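Local atomic coordinates of spindle pole body-associated protein VIK1 (Saccharomyces cerevisiae, PDB entry 2O0A), a protein that recruits the kinesin-14 motor Kar3 to microtubules and with it cross-links antiparallel microtubules, and carries a motor-like domain that lacks a nucleotide-binding site. Residues Q22-A30 against S283-C291. Sequence-based numbering, arbitrary orientation.
Sequences QKGTMRCYA and SEEVQTQLC
Met26 and Cys28 rest their side chains on Val286 of the last modelled helix. The contact belongs to the kinesin motor fold of the C-terminal domain of Vik1. Strand 27-32 lies in the central mixed sheet, and helix 276-289 packs on one face of that sheet. Segment 27-30 runs nearly antiparallel to 283-289, with 160° between their short axes and a closest approach of 8.5 Å.

CG1 of Val286 serves both neighbours. Val286 CG1 lies 3.8 Å from Met26 CG and 4.1 Å from Cys28 CB. The side chains of Met26 and Val286 cross at about a right angle. Met26 has CG anti to its own N (chi1 175°), then bends at chi2 and chi3. Met26 CE ends 4.0 Å from Leu290 CB. Phe266 of strand 265-270 touches both Met26 and Val286, while Phe242 of helix 231-243 touches Val286 and Leu290.

Further along, CG and the amide carbon CD of Gln287 both lie against Cys28 CB, each at 3.4 Å, and Gln287 NE2 comes near the cysteine sulfur. Cys28 SG reaches on to Ser283 CB. Gln287 NE2 donates a hydrogen bond to Ser283 O, 3.0 Å away and one helical turn earlier. That oxygen lies nearly in the amide plane, yet the nitrogen sits well above the carbonyl plane. A second hydrogen bond goes from NE2 to Lys60 O, so two backbone oxygens fix the rotation of the amide.

At the other end, helix 4-23 closes in a Schellman motif, with Gly24 at positive phi. The chain then passes Cys291, the last modelled residue. Here the backbone N of Met26 donates a hydrogen bond to Cys291 SG at 3.1 Å, with an N-H...S angle of 159°.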
ATOM      1  N   GLN A  22      17.944   8.481   2.403  1.00 21.87           N
ATOM      2  CA  GLN A  22      18.911   9.590   2.335  1.00 23.29           C
ATOM      3  C   GLN A  22      18.353  10.822   1.616  1.00 23.64           C
ATOM      4  O   GLN A  22      18.652  11.966   2.003  1.00 24.45           O
ATOM      5  CB  GLN A  22      20.215   9.144   1.661  1.00 23.06           C
ATOM      6  CG  GLN A  22      21.031   8.065   2.396  1.00 23.95           C
ATOM      7  CD  GLN A  22      22.065   7.398   1.490  0.50 23.57           C
ATOM      8  OE1 GLN A  22      22.533   7.990   0.513  0.20 23.72           O
ATOM      9  NE2 GLN A  22      22.428   6.165   1.819  0.20 23.78           N
ATOM     10  N   LYS A  23      17.553  10.593   0.577  1.00 23.78           N
ATOM     11  CA  LYS A  23      17.023  11.671  -0.272  1.00 23.96           C
ATOM     12  C   LYS A  23      15.639  12.186   0.165  1.00 24.20           C
ATOM     13  O   LYS A  23      15.085  13.097  -0.475  1.00 24.12           O
ATOM     14  CB  LYS A  23      17.011  11.231  -1.743  1.00 24.32           C
ATOM     15  CG  LYS A  23      18.410  11.028  -2.358  1.00 24.14           C
ATOM     16  CD  LYS A  23      18.330  10.726  -3.850  1.00 24.99           C
ATOM     17  CE  LYS A  23      19.705  10.783  -4.497  1.00 27.94           C
ATOM     18  NZ  LYS A  23      19.654  10.712  -5.999  1.00 30.49           N
ATOM     19  N   GLY A  24      15.101  11.610   1.246  1.00 23.79           N
ATOM     20  CA  GLY A  24      13.803  12.008   1.812  1.00 23.62           C
ATOM     21  C   GLY A  24      12.685  11.905   0.791  1.00 23.44           C
ATOM     22  O   GLY A  24      11.709  12.665   0.838  1.00 23.97           O
ATOM     23  N   THR A  25      12.834  10.938  -0.114  1.00 23.52           N
ATOM     24  CA  THR A  25      11.942  10.746  -1.248  1.00 23.69           C
ATOM     25  C   THR A  25      10.639  10.081  -0.802  1.00 22.29           C
ATOM     26  O   THR A  25      10.657   9.197   0.057  1.00 22.49           O
ATOM     27  CB  THR A  25      12.602   9.838  -2.319  1.00 24.34           C
ATOM     28  OG1 THR A  25      13.982  10.200  -2.485  1.00 27.71           O
ATOM     29  CG2 THR A  25      11.889   9.993  -3.645  1.00 26.97           C
ATOM     30  N   MET A  26       9.529  10.514  -1.391  1.00 20.87           N
ATOM     31  CA  MET A  26       8.237   9.874  -1.147  1.00 19.66           C
ATOM     32  C   MET A  26       8.139   8.631  -2.032  1.00 19.10           C
ATOM     33  O   MET A  26       8.210   8.725  -3.264  1.00 20.12           O
ATOM     34  CB  MET A  26       7.080  10.841  -1.432  1.00 19.73           C
ATOM     35  CG  MET A  26       5.706  10.207  -1.311  1.00 19.79           C
ATOM     36  SD  MET A  26       5.409   9.545   0.342  1.00 21.35           S
ATOM     37  CE  MET A  26       5.227  11.052   1.273  1.00 22.72           C
ATOM     38  N   ARG A  27       7.982   7.466  -1.398  1.00 17.50           N
ATOM     39  CA  ARG A  27       7.976   6.193  -2.117  1.00 16.70           C
ATOM     40  C   ARG A  27       6.753   6.064  -3.010  1.00 16.07           C
ATOM     41  O   ARG A  27       5.615   6.236  -2.563  1.00 16.28           O
ATOM     42  CB  ARG A  27       8.009   5.029  -1.124  1.00 16.11           C
ATOM     43  CG  ARG A  27       9.357   4.784  -0.518  1.00 15.20           C
ATOM     44  CD  ARG A  27       9.267   3.807   0.647  1.00 14.26           C
ATOM     45  NE  ARG A  27      10.594   3.576   1.211  1.00 14.35           N
ATOM     46  CZ  ARG A  27      11.185   4.381   2.090  1.00 14.43           C
ATOM     47  NH1 ARG A  27      10.586   5.494   2.501  1.00 17.31           N
ATOM     48  NH2 ARG A  27      12.388   4.082   2.549  1.00 17.95           N
ATOM     49  N   CYS A  28       7.007   5.777  -4.288  1.00 15.53           N
ATOM     50  CA  CYS A  28       5.949   5.577  -5.282  1.00 15.82           C
ATOM     51  C   CYS A  28       6.419   4.539  -6.291  1.00 14.93           C
ATOM     52  O   CYS A  28       7.407   4.731  -7.012  1.00 15.68           O
ATOM     53  CB  CYS A  28       5.579   6.894  -5.950  1.00 15.93           C
ATOM     54  SG  CYS A  28       4.143   6.792  -7.029  1.00 18.38           S
ATOM     55  N   TYR A  29       5.733   3.401  -6.289  1.00 14.68           N
ATOM     56  CA  TYR A  29       6.103   2.260  -7.099  1.00 13.65           C
ATOM     57  C   TYR A  29       4.996   1.943  -8.067  1.00 14.49           C
ATOM     58  O   TYR A  29       3.836   2.068  -7.708  1.00 14.11           O
ATOM     59  CB  TYR A  29       6.313   1.057  -6.180  1.00 13.74           C
ATOM     60  CG  TYR A  29       7.595   1.150  -5.377  1.00 12.79           C
ATOM     61  CD1 TYR A  29       8.683   0.367  -5.723  1.00 14.75           C
ATOM     62  CD2 TYR A  29       7.713   2.017  -4.270  1.00 13.55           C
ATOM     63  CE1 TYR A  29       9.872   0.429  -4.998  1.00 14.24           C
ATOM     64  CE2 TYR A  29       8.902   2.086  -3.540  1.00 13.74           C
ATOM     65  CZ  TYR A  29       9.961   1.294  -3.914  1.00 14.00           C
ATOM     66  OH  TYR A  29      11.144   1.346  -3.202  1.00 14.86           O
ATOM     67  N   ALA A  30       5.350   1.546  -9.290  1.00 13.56           N
ATOM     68  CA  ALA A  30       4.351   1.109 -10.267  1.00 13.09           C
ATOM     69  C   ALA A  30       4.413  -0.399 -10.393  1.00 12.94           C
ATOM     70  O   ALA A  30       5.490  -0.965 -10.597  1.00 15.09           O
ATOM     71  CB  ALA A  30       4.620   1.763 -11.629  1.00 14.14           C
ATOM     72  N   SER A 283       0.824   9.890 -10.034  1.00 19.66           N
ATOM     73  CA  SER A 283       2.148   9.441  -9.608  1.00 20.35           C
ATOM     74  C   SER A 283       3.134  10.608  -9.560  1.00 21.38           C
ATOM     75  O   SER A 283       3.998  10.663  -8.681  1.00 21.27           O
ATOM     76  CB  SER A 283       2.656   8.292 -10.491  1.00 20.88           C
ATOM     77  OG  SER A 283       3.158   8.752 -11.740  1.00 21.12           O
ATOM     78  N   GLU A 284       3.003  11.552 -10.491  1.00 21.70           N
ATOM     79  CA  GLU A 284       3.872  12.739 -10.451  1.00 22.23           C
ATOM     80  C   GLU A 284       3.576  13.682  -9.272  1.00 22.53           C
ATOM     81  O   GLU A 284       4.499  14.222  -8.659  1.00 23.31           O
ATOM     82  CB  GLU A 284       3.851  13.501 -11.786  1.00 22.31           C
ATOM     83  CG  GLU A 284       5.055  14.425 -11.959  0.20 21.94           C
ATOM     84  CD  GLU A 284       5.086  15.148 -13.294  0.10 22.09           C
ATOM     85  OE1 GLU A 284       4.744  14.534 -14.327  0.10 21.91           O
ATOM     86  OE2 GLU A 284       5.473  16.336 -13.310  0.10 21.95           O
ATOM     87  N   GLU A 285       2.303  13.862  -8.948  1.00 22.65           N
ATOM     88  CA  GLU A 285       1.897  14.671  -7.804  1.00 22.57           C
ATOM     89  C   GLU A 285       2.346  14.062  -6.474  1.00 22.61           C
ATOM     90  O   GLU A 285       2.776  14.771  -5.568  1.00 22.52           O
ATOM     91  CB  GLU A 285       0.388  14.830  -7.785  1.00 22.68           C
ATOM     92  CG  GLU A 285      -0.202  15.563  -8.974  1.00 24.02           C
ATOM     93  CD  GLU A 285      -1.687  15.666  -8.828  1.00 25.48           C
ATOM     94  OE1 GLU A 285      -2.366  14.626  -8.992  1.00 24.33           O
ATOM     95  OE2 GLU A 285      -2.179  16.774  -8.514  1.00 25.93           O
ATOM     96  N   VAL A 286       2.231  12.740  -6.364  1.00 22.03           N
ATOM     97  CA  VAL A 286       2.681  12.043  -5.165  1.00 22.47           C
ATOM     98  C   VAL A 286       4.152  12.335  -4.875  1.00 23.36           C
ATOM     99  O   VAL A 286       4.522  12.613  -3.728  1.00 23.24           O
ATOM    100  CB  VAL A 286       2.448  10.511  -5.286  1.00 21.68           C
ATOM    101  CG1 VAL A 286       3.256   9.729  -4.225  1.00 21.77           C
ATOM    102  CG2 VAL A 286       0.968  10.195  -5.190  1.00 21.46           C
ATOM    103  N   GLN A 287       4.972  12.295  -5.923  1.00 24.04           N
ATOM    104  CA  GLN A 287       6.425  12.375  -5.785  1.00 25.64           C
ATOM    105  C   GLN A 287       6.991  13.796  -5.830  1.00 27.00           C
ATOM    106  O   GLN A 287       8.201  13.981  -5.642  1.00 28.17           O
ATOM    107  CB  GLN A 287       7.099  11.496  -6.851  1.00 25.55           C
ATOM    108  CG  GLN A 287       6.736  10.018  -6.718  1.00 25.55           C
ATOM    109  CD  GLN A 287       7.297   9.169  -7.842  1.00 24.81           C
ATOM    110  OE1 GLN A 287       8.420   8.663  -7.755  1.00 23.81           O
ATOM    111  NE2 GLN A 287       6.507   8.984  -8.895  1.00 22.64           N
ATOM    112  N   THR A 288       6.133  14.790  -6.072  1.00 27.51           N
ATOM    113  CA  THR A 288       6.586  16.191  -6.132  1.00 28.50           C
ATOM    114  C   THR A 288       5.911  17.135  -5.127  1.00 28.91           C
ATOM    115  O   THR A 288       6.495  18.151  -4.730  0.70 29.11           O
ATOM    116  CB  THR A 288       6.492  16.801  -7.578  1.00 28.67           C
ATOM    117  OG1 THR A 288       5.134  16.793  -8.038  1.00 29.98           O
ATOM    118  CG2 THR A 288       7.371  16.038  -8.561  1.00 29.03           C
ATOM    119  N   GLN A 289       4.699  16.797  -4.708  1.00 29.32           N
ATOM    120  CA  GLN A 289       3.902  17.694  -3.874  1.00 30.04           C
ATOM    121  C   GLN A 289       3.805  17.253  -2.411  0.50 30.29           C
ATOM    122  O   GLN A 289       3.172  17.928  -1.595  0.50 30.49           O
ATOM    123  CB  GLN A 289       2.512  17.884  -4.480  1.00 30.38           C
ATOM    124  CG  GLN A 289       2.516  18.494  -5.877  1.00 30.81           C
ATOM    125  CD  GLN A 289       1.165  19.071  -6.272  0.50 31.21           C
ATOM    126  OE1 GLN A 289       0.507  19.748  -5.478  0.50 31.74           O
ATOM    127  NE2 GLN A 289       0.752  18.816  -7.508  0.10 31.27           N
ATOM    128  N   LEU A 290       4.432  16.121  -2.095  1.00 30.67           N
ATOM    129  CA  LEU A 290       4.457  15.590  -0.728  1.00 30.78           C
ATOM    130  C   LEU A 290       5.894  15.494  -0.199  1.00 31.03           C
ATOM    131  O   LEU A 290       6.223  16.099   0.821  0.20 31.09           O
ATOM    132  CB  LEU A 290       3.744  14.226  -0.645  1.00 30.40           C
ATOM    133  CG  LEU A 290       2.320  14.035  -1.199  1.00 29.72           C
ATOM    134  CD1 LEU A 290       1.947  12.557  -1.210  1.00 29.04           C
ATOM    135  CD2 LEU A 290       1.259  14.839  -0.440  1.00 29.59           C
ATOM    136  N   CYS A 291       6.747  14.743  -0.897  0.50 30.95           N
ATOM    137  CA  CYS A 291       8.149  14.569  -0.495  0.50 30.78           C
ATOM    138  C   CYS A 291       8.552  15.472   0.671  0.20 30.93           C
ATOM    139  O   CYS A 291       9.324  15.072   1.544  0.50 31.03           O
ATOM    140  CB  CYS A 291       9.089  14.802  -1.682  0.20 30.81           C
ATOM    141  SG  CYS A 291       9.378  13.353  -2.726  0.20 30.08           S
TER